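Local coordinates for C381 turret protein (Sulfolobus turreted icosahedral virus, PDB 4IND) that is a turret protein of an archaeal virus and probably builds the turret as five copies of a chain of three jelly-roll domains, at residues Phe10-Val16 with Val32-Val37; Gln44-Leu48 with Lys85-Thr89; Ala58-Gly64 with Pro135-Leu141; Ser91-Val96 with Thr107-Asn113; Phe116-Ile121 with Ile155-Ile160. All blocks are in the same frame, centred on the assembly; numbering follows the deposited sequence.

Contact 1: residues Phe10-Val16 with Val32-Val37; sequences FPANAKV and VNSIFV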
# COMPACT_ATOMS: atom_id res chain seq x y z
N PHE A 10 -32.55 30.83 -0.24
CA PHE A 10 -31.17 31.24 -0.44
C PHE A 10 -30.70 30.94 -1.85
O PHE A 10 -31.07 29.91 -2.44
CB PHE A 10 -30.22 30.60 0.61
CG PHE A 10 -30.10 29.10 0.50
CD1 PHE A 10 -28.94 28.52 0.02
CD2 PHE A 10 -31.13 28.26 0.92
CE1 PHE A 10 -28.80 27.12 -0.07
CE2 PHE A 10 -31.01 26.88 0.84
CZ PHE A 10 -29.84 26.30 0.35
N PRO A 11 -29.86 31.83 -2.41
CA PRO A 11 -29.31 31.62 -3.75
C PRO A 11 -28.18 30.61 -3.66
O PRO A 11 -27.38 30.65 -2.70
CB PRO A 11 -28.75 33.00 -4.11
CG PRO A 11 -28.35 33.58 -2.78
CD PRO A 11 -29.40 33.09 -1.81
N ALA A 12 -28.10 29.70 -4.63
CA ALA A 12 -27.09 28.64 -4.52
C ALA A 12 -26.44 28.29 -5.86
O ALA A 12 -26.10 27.14 -6.12
CB ALA A 12 -27.69 27.41 -3.85
N ASN A 13 -26.24 29.29 -6.70
CA ASN A 13 -25.67 29.04 -8.03
C ASN A 13 -24.21 28.65 -8.13
O ASN A 13 -23.82 27.94 -9.07
CB ASN A 13 -25.94 30.24 -8.92
CG ASN A 13 -27.40 30.54 -8.99
OD1 ASN A 13 -28.14 29.79 -9.62
ND2 ASN A 13 -27.84 31.57 -8.25
N ALA A 14 -23.40 29.09 -7.17
CA ALA A 14 -21.95 29.02 -7.31
C ALA A 14 -21.44 27.64 -6.89
O ALA A 14 -22.00 27.00 -6.01
CB ALA A 14 -21.27 30.12 -6.47
N LYS A 15 -20.38 27.20 -7.56
CA LYS A 15 -19.71 25.95 -7.24
C LYS A 15 -19.21 25.95 -5.78
O LYS A 15 -18.70 26.98 -5.29
CB LYS A 15 -18.57 25.73 -8.23
CG LYS A 15 -17.84 24.42 -8.13
CD LYS A 15 -16.89 24.21 -9.32
CE LYS A 15 -17.62 24.37 -10.65
NZ LYS A 15 -16.90 23.73 -11.82
N VAL A 16 -19.33 24.82 -5.08
CA VAL A 16 -18.88 24.75 -3.68
C VAL A 16 -17.37 24.58 -3.68
O VAL A 16 -16.83 23.97 -4.59
CB VAL A 16 -19.56 23.59 -2.89
CG1 VAL A 16 -18.89 23.35 -1.54
CG2 VAL A 16 -21.04 23.89 -2.70
N VAL A 32 -21.83 32.77 0.06
CA VAL A 32 -23.20 33.26 0.20
C VAL A 32 -24.01 33.18 -1.11
O VAL A 32 -25.08 33.77 -1.24
CB VAL A 32 -23.21 34.68 0.81
CG1 VAL A 32 -22.43 34.69 2.11
CG2 VAL A 32 -22.65 35.72 -0.19
N ASN A 33 -23.48 32.46 -2.10
CA ASN A 33 -24.24 32.11 -3.31
C ASN A 33 -24.11 30.59 -3.53
O ASN A 33 -24.07 30.11 -4.67
CB ASN A 33 -23.69 32.87 -4.52
CG ASN A 33 -24.56 32.71 -5.77
OD1 ASN A 33 -25.72 32.30 -5.72
ND2 ASN A 33 -23.98 33.06 -6.92
N SER A 34 -24.04 29.84 -2.44
CA SER A 34 -23.95 28.39 -2.59
C SER A 34 -24.45 27.64 -1.38
O SER A 34 -25.35 26.81 -1.49
CB SER A 34 -22.51 27.97 -2.91
OG SER A 34 -21.62 28.50 -1.94
N ILE A 35 -23.87 27.94 -0.21
CA ILE A 35 -24.15 27.12 0.97
C ILE A 35 -24.58 27.88 2.24
O ILE A 35 -24.94 27.27 3.23
CB ILE A 35 -22.97 26.20 1.30
CG1 ILE A 35 -21.73 27.00 1.70
CG2 ILE A 35 -22.66 25.29 0.11
CD1 ILE A 35 -20.53 26.11 2.14
N PHE A 36 -24.56 29.21 2.19
CA PHE A 36 -24.95 30.00 3.35
C PHE A 36 -26.40 30.47 3.26
O PHE A 36 -26.81 31.01 2.23
CB PHE A 36 -23.98 31.18 3.56
CG PHE A 36 -24.27 31.99 4.81
CD1 PHE A 36 -23.86 31.54 6.05
CD2 PHE A 36 -24.93 33.21 4.71
CE1 PHE A 36 -24.11 32.28 7.20
CE2 PHE A 36 -25.19 33.97 5.85
CZ PHE A 36 -24.78 33.51 7.09
N VAL A 37 -27.16 30.28 4.34
CA VAL A 37 -28.56 30.64 4.40
C VAL A 37 -28.70 31.74 5.43
O VAL A 37 -28.28 31.58 6.58
CB VAL A 37 -29.44 29.43 4.80
CG1 VAL A 37 -30.93 29.80 4.78
CG2 VAL A 37 -29.16 28.23 3.89
O HOH W 1 -25.83 30.82 -0.41
O HOH W 2 -19.01 28.25 -2.98
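The amide of A14 donates to N33 O at 2.8 Å, and one residue earlier N13 N donates to N33 OD1 at 3.2 Å. N13 ND2 adds a weak bond to N33 OD1 at 3.4 Å, although N13 has its stronger polar partner in S57 of the second subunit. Water 1 lies 2.8 Å from both P11 O and F36 O, and accepts weakly from S34 N; water 2 donates to K15 O at 2.7 Å and to S34 OG at 2.8 Å, while S34 OG also bonds to A30 O. V37 CG2 sits 3.6 Å from the centroid of the F10 ring, a CH-pi contact over its face, and V16 CG2 meets I35 CG2 at 3.5 Å. These bonds tie strand 9-11 to the loop after helix 25-31 in the first jelly-roll domain. K15 forms a salt bridge with D27 of the second subunit, and F10 and P11 pair in a parallel ladder with a strand of that subunit, so the sheet runs on across the interface.

Contact 2: residues Gln44-Leu48 with Lys85-Thr89; sequences QISYL and KVYNT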
# COMPACT_ATOMS: atom_id res chain seq x y z
N GLN A 44 -15.33 44.03 11.65
CA GLN A 44 -13.95 43.84 12.00
C GLN A 44 -13.87 43.03 13.30
O GLN A 44 -14.42 43.43 14.33
CB GLN A 44 -13.23 45.18 12.14
CG GLN A 44 -11.73 45.00 12.31
CD GLN A 44 -10.95 46.24 11.96
OE1 GLN A 44 -10.65 46.51 10.79
NE2 GLN A 44 -10.59 47.01 12.98
N ILE A 45 -13.18 41.90 13.24
CA ILE A 45 -13.10 40.93 14.32
C ILE A 45 -11.66 40.89 14.84
O ILE A 45 -10.71 40.80 14.06
CB ILE A 45 -13.48 39.51 13.79
CG1 ILE A 45 -14.96 39.46 13.41
CG2 ILE A 45 -13.11 38.42 14.79
CD1 ILE A 45 -15.90 39.97 14.46
N SER A 46 -11.48 40.92 16.15
CA SER A 46 -10.15 40.86 16.74
C SER A 46 -10.10 39.80 17.83
O SER A 46 -11.02 39.69 18.64
CB SER A 46 -9.80 42.21 17.38
OG SER A 46 -9.89 43.27 16.44
N TYR A 47 -9.02 39.03 17.87
CA TYR A 47 -8.84 38.11 19.00
C TYR A 47 -7.37 37.84 19.24
O TYR A 47 -6.54 38.09 18.37
CB TYR A 47 -9.62 36.79 18.80
CG TYR A 47 -9.26 35.96 17.57
CD1 TYR A 47 -8.36 34.90 17.66
CD2 TYR A 47 -9.85 36.20 16.34
CE1 TYR A 47 -8.05 34.12 16.55
CE2 TYR A 47 -9.53 35.44 15.22
CZ TYR A 47 -8.63 34.40 15.33
OH TYR A 47 -8.33 33.64 14.21
N LEU A 48 -7.05 37.34 20.43
CA LEU A 48 -5.66 37.20 20.87
C LEU A 48 -5.02 35.86 20.50
O LEU A 48 -5.62 34.79 20.70
CB LEU A 48 -5.58 37.36 22.38
CG LEU A 48 -5.75 38.77 22.93
CD1 LEU A 48 -5.73 38.74 24.44
CD2 LEU A 48 -4.65 39.65 22.40
N LYS A 85 -14.04 27.82 11.70
CA LYS A 85 -13.43 28.75 12.65
C LYS A 85 -14.41 29.87 12.89
O LYS A 85 -14.81 30.58 11.95
CB LYS A 85 -12.10 29.34 12.14
CG LYS A 85 -11.42 30.19 13.22
CD LYS A 85 -10.13 30.89 12.72
CE LYS A 85 -9.00 29.89 12.51
NZ LYS A 85 -8.60 29.23 13.77
N VAL A 86 -14.82 30.05 14.13
CA VAL A 86 -15.79 31.12 14.42
C VAL A 86 -15.30 31.99 15.56
O VAL A 86 -14.37 31.63 16.28
CB VAL A 86 -17.20 30.57 14.77
CG1 VAL A 86 -17.76 29.71 13.65
CG2 VAL A 86 -17.15 29.79 16.07
N TYR A 87 -15.94 33.14 15.74
CA TYR A 87 -15.65 34.02 16.85
C TYR A 87 -16.98 34.55 17.40
O TYR A 87 -17.81 35.10 16.67
CB TYR A 87 -14.74 35.19 16.44
CG TYR A 87 -14.49 36.15 17.58
CD1 TYR A 87 -13.49 35.91 18.50
CD2 TYR A 87 -15.27 37.30 17.74
CE1 TYR A 87 -13.25 36.78 19.55
CE2 TYR A 87 -15.04 38.19 18.80
CZ TYR A 87 -14.03 37.91 19.71
OH TYR A 87 -13.78 38.76 20.77
N ASN A 88 -17.18 34.37 18.70
CA ASN A 88 -18.43 34.76 19.32
C ASN A 88 -18.32 36.21 19.77
O ASN A 88 -17.63 36.53 20.73
CB ASN A 88 -18.72 33.85 20.53
CG ASN A 88 -20.02 34.22 21.23
OD1 ASN A 88 -20.81 35.03 20.71
ND2 ASN A 88 -20.26 33.65 22.40
N THR A 89 -18.98 37.11 19.03
CA THR A 89 -18.90 38.53 19.33
C THR A 89 -19.80 38.92 20.48
O THR A 89 -19.72 40.03 20.96
CB THR A 89 -19.27 39.43 18.12
OG1 THR A 89 -20.65 39.26 17.82
CG2 THR A 89 -18.45 39.07 16.88
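Y87 is the hub here. Its t rotamer carries the ring between I45 and Y47, which flank the outward S46: I45 CG2 approaches Y87 CD2 to 3.8 Å and Y47 CB approaches Y87 CE1 to 3.7 Å. Both chi angles of I45 are m, which brings I45 CD1 within 3.6 Å of T89 CG2. Y47 takes the p rotamer, so its ring runs across its own strand and along strand 78-88 toward K85, and Y47 OH lies 3.6 Å from K85 CD. The lysine is extended over chi1 and chi2 and then bends (m, m), and its NZ forms salt bridges with E117, E115 and D72 of the third subunit. That D72 also bonds to Y47 OH. The strand segments' axes lie 8.8 Å apart at closest approach and cross at 94°, which explains why side chains rather than backbones meet. This is the near-orthogonal, face-to-face packing of two β layers, here the 41-49/52-60 hairpin over a four-stranded sheet of the first jelly-roll domain.

Contact 3: residues Ala58-Gly64 with Pro135-Leu141; sequences APVVPLG and PPGLAIL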
# COMPACT_ATOMS: atom_id res chain seq x y z
N ALA A 58 -14.87 39.85 8.77
CA ALA A 58 -15.55 38.57 8.57
C ALA A 58 -17.05 38.74 8.68
O ALA A 58 -17.51 39.69 9.32
CB ALA A 58 -15.04 37.53 9.58
N PRO A 59 -17.82 37.84 8.07
CA PRO A 59 -19.29 37.91 8.16
C PRO A 59 -19.77 37.50 9.56
O PRO A 59 -19.28 36.52 10.13
CB PRO A 59 -19.74 36.89 7.08
CG PRO A 59 -18.60 35.87 7.09
CD PRO A 59 -17.38 36.75 7.18
N VAL A 60 -20.68 38.29 10.13
CA VAL A 60 -21.27 37.96 11.42
C VAL A 60 -22.77 37.75 11.25
O VAL A 60 -23.43 38.53 10.57
CB VAL A 60 -21.06 39.12 12.43
CG1 VAL A 60 -21.64 38.76 13.80
CG2 VAL A 60 -19.58 39.47 12.54
N VAL A 61 -23.31 36.72 11.89
CA VAL A 61 -24.75 36.49 11.86
C VAL A 61 -25.45 37.60 12.66
O VAL A 61 -25.15 37.83 13.83
CB VAL A 61 -25.12 35.12 12.44
CG1 VAL A 61 -26.65 34.91 12.35
CG2 VAL A 61 -24.38 34.01 11.69
N PRO A 62 -26.39 38.30 12.03
CA PRO A 62 -27.02 39.43 12.72
C PRO A 62 -28.13 38.98 13.65
O PRO A 62 -28.50 37.80 13.62
CB PRO A 62 -27.61 40.25 11.56
CG PRO A 62 -27.85 39.26 10.48
CD PRO A 62 -26.80 38.19 10.61
N LEU A 63 -28.65 39.92 14.45
CA LEU A 63 -29.79 39.65 15.31
C LEU A 63 -30.94 39.11 14.48
O LEU A 63 -31.19 39.61 13.39
CB LEU A 63 -30.24 40.92 16.02
CG LEU A 63 -29.27 41.46 17.05
CD1 LEU A 63 -29.76 42.81 17.57
CD2 LEU A 63 -29.13 40.46 18.18
N GLY A 64 -31.64 38.11 15.01
CA GLY A 64 -32.73 37.50 14.28
C GLY A 64 -32.59 35.99 14.28
O GLY A 64 -31.99 35.43 15.19
N PRO A 135 -25.92 30.68 15.44
CA PRO A 135 -26.70 31.72 16.13
C PRO A 135 -26.17 33.13 15.88
O PRO A 135 -25.00 33.31 15.51
CB PRO A 135 -26.52 31.36 17.63
CG PRO A 135 -25.20 30.67 17.67
CD PRO A 135 -25.10 29.89 16.37
N PRO A 136 -27.03 34.14 16.08
CA PRO A 136 -26.67 35.56 15.97
C PRO A 136 -25.42 35.92 16.77
O PRO A 136 -25.25 35.47 17.91
CB PRO A 136 -27.89 36.27 16.56
CG PRO A 136 -29.02 35.33 16.29
CD PRO A 136 -28.44 33.96 16.48
N GLY A 137 -24.55 36.73 16.17
CA GLY A 137 -23.38 37.21 16.89
C GLY A 137 -22.14 36.38 16.61
O GLY A 137 -21.04 36.79 16.96
N LEU A 138 -22.31 35.23 15.97
CA LEU A 138 -21.14 34.42 15.59
C LEU A 138 -20.55 34.97 14.29
O LEU A 138 -21.25 35.13 13.29
CB LEU A 138 -21.52 32.96 15.37
CG LEU A 138 -21.37 31.93 16.47
CD1 LEU A 138 -21.37 30.54 15.84
CD2 LEU A 138 -20.10 32.17 17.32
N ALA A 139 -19.26 35.29 14.32
CA ALA A 139 -18.51 35.60 13.12
C ALA A 139 -18.00 34.28 12.52
O ALA A 139 -17.52 33.42 13.26
CB ALA A 139 -17.32 36.50 13.49
N ILE A 140 -18.11 34.12 11.21
CA ILE A 140 -17.61 32.93 10.54
C ILE A 140 -16.33 33.26 9.79
O ILE A 140 -16.36 34.00 8.81
CB ILE A 140 -18.66 32.37 9.58
CG1 ILE A 140 -20.02 32.32 10.26
CG2 ILE A 140 -18.25 30.99 9.07
CD1 ILE A 140 -21.19 32.11 9.30
N LEU A 141 -15.20 32.71 10.24
CA LEU A 141 -13.90 33.11 9.67
C LEU A 141 -13.40 32.17 8.57
O LEU A 141 -12.82 32.64 7.57
CB LEU A 141 -12.83 33.23 10.76
CG LEU A 141 -13.09 34.02 12.04
CD1 LEU A 141 -11.77 34.45 12.69
CD2 LEU A 141 -13.96 35.21 11.80
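A single antiparallel bridge, V60 with A139, joins the end of the 41-49/52-60 hairpin to strand 138-147 of the first jelly-roll domain, and a type II β turn from P135 to L138 leads into it. The axes of the short strands come within 4.7 Å at 149°. Backbone bonds run along the seam: I140 N to P59 O at 2.9 Å, V61 N to L138 O at 3.0 Å and, from within the turn, G137 N to V61 O at 2.7 Å. The surfaces fit by bumps and hollows. V61 is the main bump; its side chain points at the turn, with V61 CB 3.6 Å from P135 O and V61 CG2 4.4 Å from I140 CD1. The ring of P136 answers it by settling against the bend of 62-64, where P136 CB lies 3.4 Å from P62 O and P136 CG 3.2 Å from G64 O. V60 CG1 rests 3.7 Å from G137 C, and V60 CG2 lies 3.9 Å from A139 CB; G137 holds a positive phi in the turn, where a CB would strike P136 O. L138 instead leads away, onto V94 and V96. At the far end A58 CB wedges in, 3.4 Å from L141 CD2 and 3.8 Å from I140 O, a buried carbonyl without a hydrogen-bonding partner.

Contact 4: residues Ser91-Val96 with Thr107-Asn113; sequences SFSVTV and TYSIGAN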
# COMPACT_ATOMS: atom_id res chain seq x y z
N SER A 91 -21.42 39.00 24.34
CA SER A 91 -20.87 38.97 25.69
C SER A 91 -21.49 37.84 26.52
O SER A 91 -21.41 37.85 27.75
CB SER A 91 -21.08 40.31 26.36
OG SER A 91 -22.46 40.62 26.41
N PHE A 92 -22.11 36.88 25.84
CA PHE A 92 -22.67 35.69 26.49
C PHE A 92 -22.36 34.47 25.64
O PHE A 92 -22.06 34.60 24.45
CB PHE A 92 -24.19 35.83 26.67
CG PHE A 92 -24.90 36.29 25.42
CD1 PHE A 92 -25.21 35.40 24.41
CD2 PHE A 92 -25.26 37.63 25.26
CE1 PHE A 92 -25.85 35.81 23.25
CE2 PHE A 92 -25.90 38.05 24.11
CZ PHE A 92 -26.20 37.14 23.11
N SER A 93 -22.45 33.29 26.25
CA SER A 93 -22.18 32.04 25.56
C SER A 93 -23.28 31.77 24.56
O SER A 93 -24.43 32.17 24.76
CB SER A 93 -22.15 30.89 26.58
OG SER A 93 -21.00 30.98 27.38
N VAL A 94 -22.93 31.09 23.48
CA VAL A 94 -23.91 30.59 22.53
C VAL A 94 -23.63 29.12 22.31
O VAL A 94 -22.54 28.65 22.59
CB VAL A 94 -23.86 31.36 21.19
CG1 VAL A 94 -24.11 32.86 21.45
CG2 VAL A 94 -22.53 31.16 20.49
N THR A 95 -24.63 28.39 21.81
CA THR A 95 -24.46 26.97 21.58
C THR A 95 -24.66 26.64 20.10
O THR A 95 -25.37 27.34 19.37
CB THR A 95 -25.38 26.11 22.46
OG1 THR A 95 -26.72 26.20 21.96
CG2 THR A 95 -25.36 26.58 23.90
N VAL A 96 -23.99 25.59 19.65
CA VAL A 96 -24.14 25.12 18.29
C VAL A 96 -24.40 23.63 18.38
O VAL A 96 -23.91 22.96 19.31
CB VAL A 96 -22.87 25.42 17.48
CG1 VAL A 96 -22.74 24.47 16.33
CG2 VAL A 96 -22.86 26.88 16.99
N THR A 107 -24.30 19.33 21.83
CA THR A 107 -23.93 20.72 21.54
C THR A 107 -22.49 21.08 21.84
O THR A 107 -21.81 20.40 22.63
CB THR A 107 -24.81 21.70 22.37
OG1 THR A 107 -24.71 21.37 23.76
CG2 THR A 107 -26.27 21.62 21.95
N TYR A 108 -22.03 22.16 21.21
CA TYR A 108 -20.83 22.86 21.64
C TYR A 108 -21.26 24.11 22.38
O TYR A 108 -22.25 24.76 22.01
CB TYR A 108 -20.00 23.29 20.43
CG TYR A 108 -19.42 22.14 19.64
CD1 TYR A 108 -18.92 21.01 20.28
CD2 TYR A 108 -19.34 22.20 18.25
CE1 TYR A 108 -18.37 19.97 19.55
CE2 TYR A 108 -18.80 21.16 17.51
CZ TYR A 108 -18.31 20.06 18.17
OH TYR A 108 -17.77 19.03 17.45
N SER A 109 -20.53 24.46 23.43
CA SER A 109 -20.75 25.70 24.15
C SER A 109 -19.60 26.67 23.83
O SER A 109 -18.44 26.38 24.09
CB SER A 109 -20.87 25.44 25.65
OG SER A 109 -21.07 26.64 26.35
N ILE A 110 -19.93 27.81 23.24
CA ILE A 110 -18.91 28.76 22.79
C ILE A 110 -18.90 29.99 23.69
O ILE A 110 -19.87 30.76 23.73
CB ILE A 110 -19.16 29.18 21.31
CG1 ILE A 110 -19.26 27.94 20.41
CG2 ILE A 110 -18.08 30.12 20.80
CD1 ILE A 110 -19.58 28.26 18.92
N GLY A 111 -17.79 30.19 24.41
CA GLY A 111 -17.70 31.25 25.39
C GLY A 111 -17.82 32.64 24.78
O GLY A 111 -17.57 32.85 23.58
N ALA A 112 -18.23 33.60 25.61
CA ALA A 112 -18.33 35.00 25.22
C ALA A 112 -16.99 35.55 24.71
O ALA A 112 -15.94 35.23 25.24
CB ALA A 112 -18.82 35.83 26.39
N ASN A 113 -17.05 36.38 23.66
CA ASN A 113 -15.86 37.07 23.16
C ASN A 113 -14.66 36.16 22.92
O ASN A 113 -13.54 36.49 23.33
CB ASN A 113 -15.44 38.17 24.12
CG ASN A 113 -16.56 39.13 24.43
OD1 ASN A 113 -17.05 39.82 23.54
ND2 ASN A 113 -16.99 39.18 25.69
O HOH W 3 -18.83 33.13 28.23
O HOH W 4 -19.54 28.57 27.82
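T107 enters the contact with its CA 3.2 Å from V96 O, while its backbone bonds to H162. Y108 forms a hydrogen-bonded pair with V96, Y108 N to V96 O at 2.8 Å and V96 N to Y108 O at 3.0 Å, and its side chain reaches inward to bond through OH to Y119 O. S109, opposite T95 in a non-hydrogen-bonded pair, turns to the exposed face; water 4 links S109 OG to S93 OG, 2.9 Å from each. At I110 the doubled bonding returns, I110 N to V94 O at 2.8 Å and V94 N to I110 O at 3.1 Å, and I110 CD1 packs 4.0 Å from V96 CG2. The ladder ends there; G111 begins the loop beyond it. A112 N donates to water 3 at 2.7 Å, itself 3.2 Å from S93 OG, and A112 CB presses on S91 C at 3.3 Å. N113, in left-handed helical backbone angles, brings its ND2 to 3.9 Å from S91 CA. The result is a short, amphipathic antiparallel β hairpin of the first jelly-roll domain: V94, V96, Y108 and I110 pack toward strand 114-124 and P135, while T95 and S109 lie on the exposed face.

Contact 5: residues Phe116-Ile121 with Ile155-Ile160; sequences FEIYDI and INIPKI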
# COMPACT_ATOMS: atom_id res chain seq x y z
N PHE A 116 -13.36 30.04 18.40
CA PHE A 116 -13.72 28.65 18.68
C PHE A 116 -13.69 27.84 17.40
O PHE A 116 -14.02 28.37 16.33
CB PHE A 116 -15.14 28.61 19.25
CG PHE A 116 -15.57 27.26 19.77
CD1 PHE A 116 -15.38 26.92 21.10
CD2 PHE A 116 -16.22 26.36 18.94
CE1 PHE A 116 -15.81 25.68 21.59
CE2 PHE A 116 -16.65 25.12 19.41
CZ PHE A 116 -16.44 24.78 20.74
N GLU A 117 -13.30 26.57 17.51
CA GLU A 117 -13.26 25.66 16.36
C GLU A 117 -14.44 24.72 16.46
O GLU A 117 -14.52 23.88 17.37
CB GLU A 117 -11.98 24.83 16.37
CG GLU A 117 -10.71 25.65 16.44
CD GLU A 117 -10.35 26.18 15.09
OE1 GLU A 117 -10.50 25.42 14.13
OE2 GLU A 117 -9.92 27.35 14.99
N ILE A 118 -15.39 24.85 15.55
CA ILE A 118 -16.49 23.90 15.46
C ILE A 118 -16.01 22.71 14.63
O ILE A 118 -15.66 22.89 13.47
CB ILE A 118 -17.71 24.54 14.76
CG1 ILE A 118 -18.29 25.68 15.64
CG2 ILE A 118 -18.79 23.51 14.48
CD1 ILE A 118 -19.36 26.51 14.93
N TYR A 119 -16.00 21.51 15.21
CA TYR A 119 -15.67 20.31 14.44
C TYR A 119 -16.95 19.61 14.07
O TYR A 119 -17.88 19.53 14.88
CB TYR A 119 -14.79 19.34 15.26
CG TYR A 119 -13.48 19.93 15.68
CD1 TYR A 119 -12.31 19.66 14.98
CD2 TYR A 119 -13.41 20.77 16.78
CE1 TYR A 119 -11.09 20.21 15.38
CE2 TYR A 119 -12.21 21.31 17.18
CZ TYR A 119 -11.06 21.05 16.47
OH TYR A 119 -9.88 21.63 16.91
N ASP A 120 -17.01 19.07 12.86
CA ASP A 120 -18.19 18.32 12.46
C ASP A 120 -17.79 17.17 11.56
O ASP A 120 -16.66 17.11 11.05
CB ASP A 120 -19.18 19.25 11.75
CG ASP A 120 -20.62 18.86 12.02
OD1 ASP A 120 -20.87 17.68 12.32
OD2 ASP A 120 -21.52 19.75 11.95
N ILE A 121 -18.72 16.24 11.37
CA ILE A 121 -18.41 15.06 10.58
C ILE A 121 -19.52 14.90 9.56
O ILE A 121 -20.71 15.07 9.88
CB ILE A 121 -18.31 13.83 11.47
CG1 ILE A 121 -17.16 14.00 12.46
CG2 ILE A 121 -18.13 12.57 10.60
CD1 ILE A 121 -17.12 12.95 13.56
N ILE A 155 -9.71 11.27 12.69
CA ILE A 155 -10.63 12.17 13.36
C ILE A 155 -10.06 12.40 14.75
O ILE A 155 -9.75 11.45 15.46
CB ILE A 155 -12.02 11.53 13.48
CG1 ILE A 155 -12.65 11.38 12.09
CG2 ILE A 155 -12.95 12.37 14.37
CD1 ILE A 155 -13.95 10.59 12.12
N ASN A 156 -9.88 13.67 15.12
CA ASN A 156 -9.38 14.02 16.45
C ASN A 156 -10.10 15.28 16.97
O ASN A 156 -9.61 16.39 16.83
CB ASN A 156 -7.87 14.20 16.43
CG ASN A 156 -7.28 14.38 17.83
OD1 ASN A 156 -8.00 14.29 18.82
ND2 ASN A 156 -5.97 14.64 17.91
N ILE A 157 -11.28 15.09 17.53
CA ILE A 157 -12.06 16.19 18.11
C ILE A 157 -11.80 16.27 19.61
O ILE A 157 -11.90 15.26 20.29
CB ILE A 157 -13.55 15.95 17.89
CG1 ILE A 157 -13.85 15.90 16.38
CG2 ILE A 157 -14.40 17.05 18.56
CD1 ILE A 157 -15.27 15.42 16.08
N PRO A 158 -11.44 17.47 20.12
CA PRO A 158 -11.10 17.62 21.54
C PRO A 158 -12.33 17.44 22.43
O PRO A 158 -13.44 17.28 21.91
CB PRO A 158 -10.54 19.04 21.62
CG PRO A 158 -11.09 19.76 20.43
CD PRO A 158 -11.23 18.71 19.35
N LYS A 159 -12.13 17.43 23.75
CA LYS A 159 -13.20 17.12 24.68
C LYS A 159 -14.12 18.34 24.81
O LYS A 159 -14.00 19.11 25.74
CB LYS A 159 -12.63 16.68 26.03
CG LYS A 159 -13.69 16.20 27.02
CD LYS A 159 -13.12 16.12 28.45
CE LYS A 159 -12.08 15.01 28.57
NZ LYS A 159 -11.66 14.80 29.99
N ILE A 160 -15.03 18.49 23.86
CA ILE A 160 -15.90 19.67 23.81
C ILE A 160 -17.36 19.34 23.47
O ILE A 160 -18.20 20.23 23.39
CB ILE A 160 -15.40 20.68 22.75
CG1 ILE A 160 -15.36 20.00 21.39
CG2 ILE A 160 -14.03 21.25 23.13
CD1 ILE A 160 -15.13 20.98 20.22
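The junction between the first and second galactose-binding-like domains is built here from apolar side chains. Y119 is its centre: P158 CD lies over one face of the Y119 ring, 3.9 Å from the centroid in a CH-pi contact, while Y119 CB meets I157 CG1 at 3.7 Å and Y119 CD2 meets I160 CD1 at 3.9 Å. Further along, I121 CD1 touches I157 CD1 at 4.0 Å and I155 CD1 at 4.2 Å. Each segment belongs to a strand that is outermost in a four-stranded sheet of its own jelly roll within the chain. The axes of strands 116-121 and 155-158 come no closer than 8.3 Å, at 138°, so the two sheets meet through side chains instead of merging by backbone bonds. An inverse gamma turn centred on K159 bends the second strand and directs I160 back toward the first, where I160 CD1 comes within 4.1 Å of F116 CZ and of E117 O. N156 points away from the seam; its OD1 bonds to Q126 of the third subunit, and its side chain is about 6 Å from a bound dihydrogenphosphate ion. D120 also faces away, its OD1 accepting from I121 N at 2.8 Å.

Contacts 2, 3 and 4 cluster in the first domain, their centres 10 to 12 Å apart. Y87 O lies 2.8 Å from A139 N, linking adjacent strands of contacts 2 and 3, and P135 CG packs 3.8 Å from V94 CB of contact 4. Contact 5 carries this body toward the second domain: K85 NZ of contact 2 forms a salt bridge with E117 OE2 at 2.6 Å, and Y108 OH of contact 4 lies 2.6 Å from Y119 O. Contact 1, centred about 17 Å from contact 3, joins it where F36 CE1 meets I140 CD1 at 3.6 Å. It faces the second subunit; contacts 2 and 5 touch the third, and N156 of contact 5 lies about 6 Å from a bound dihydrogenphosphate ion.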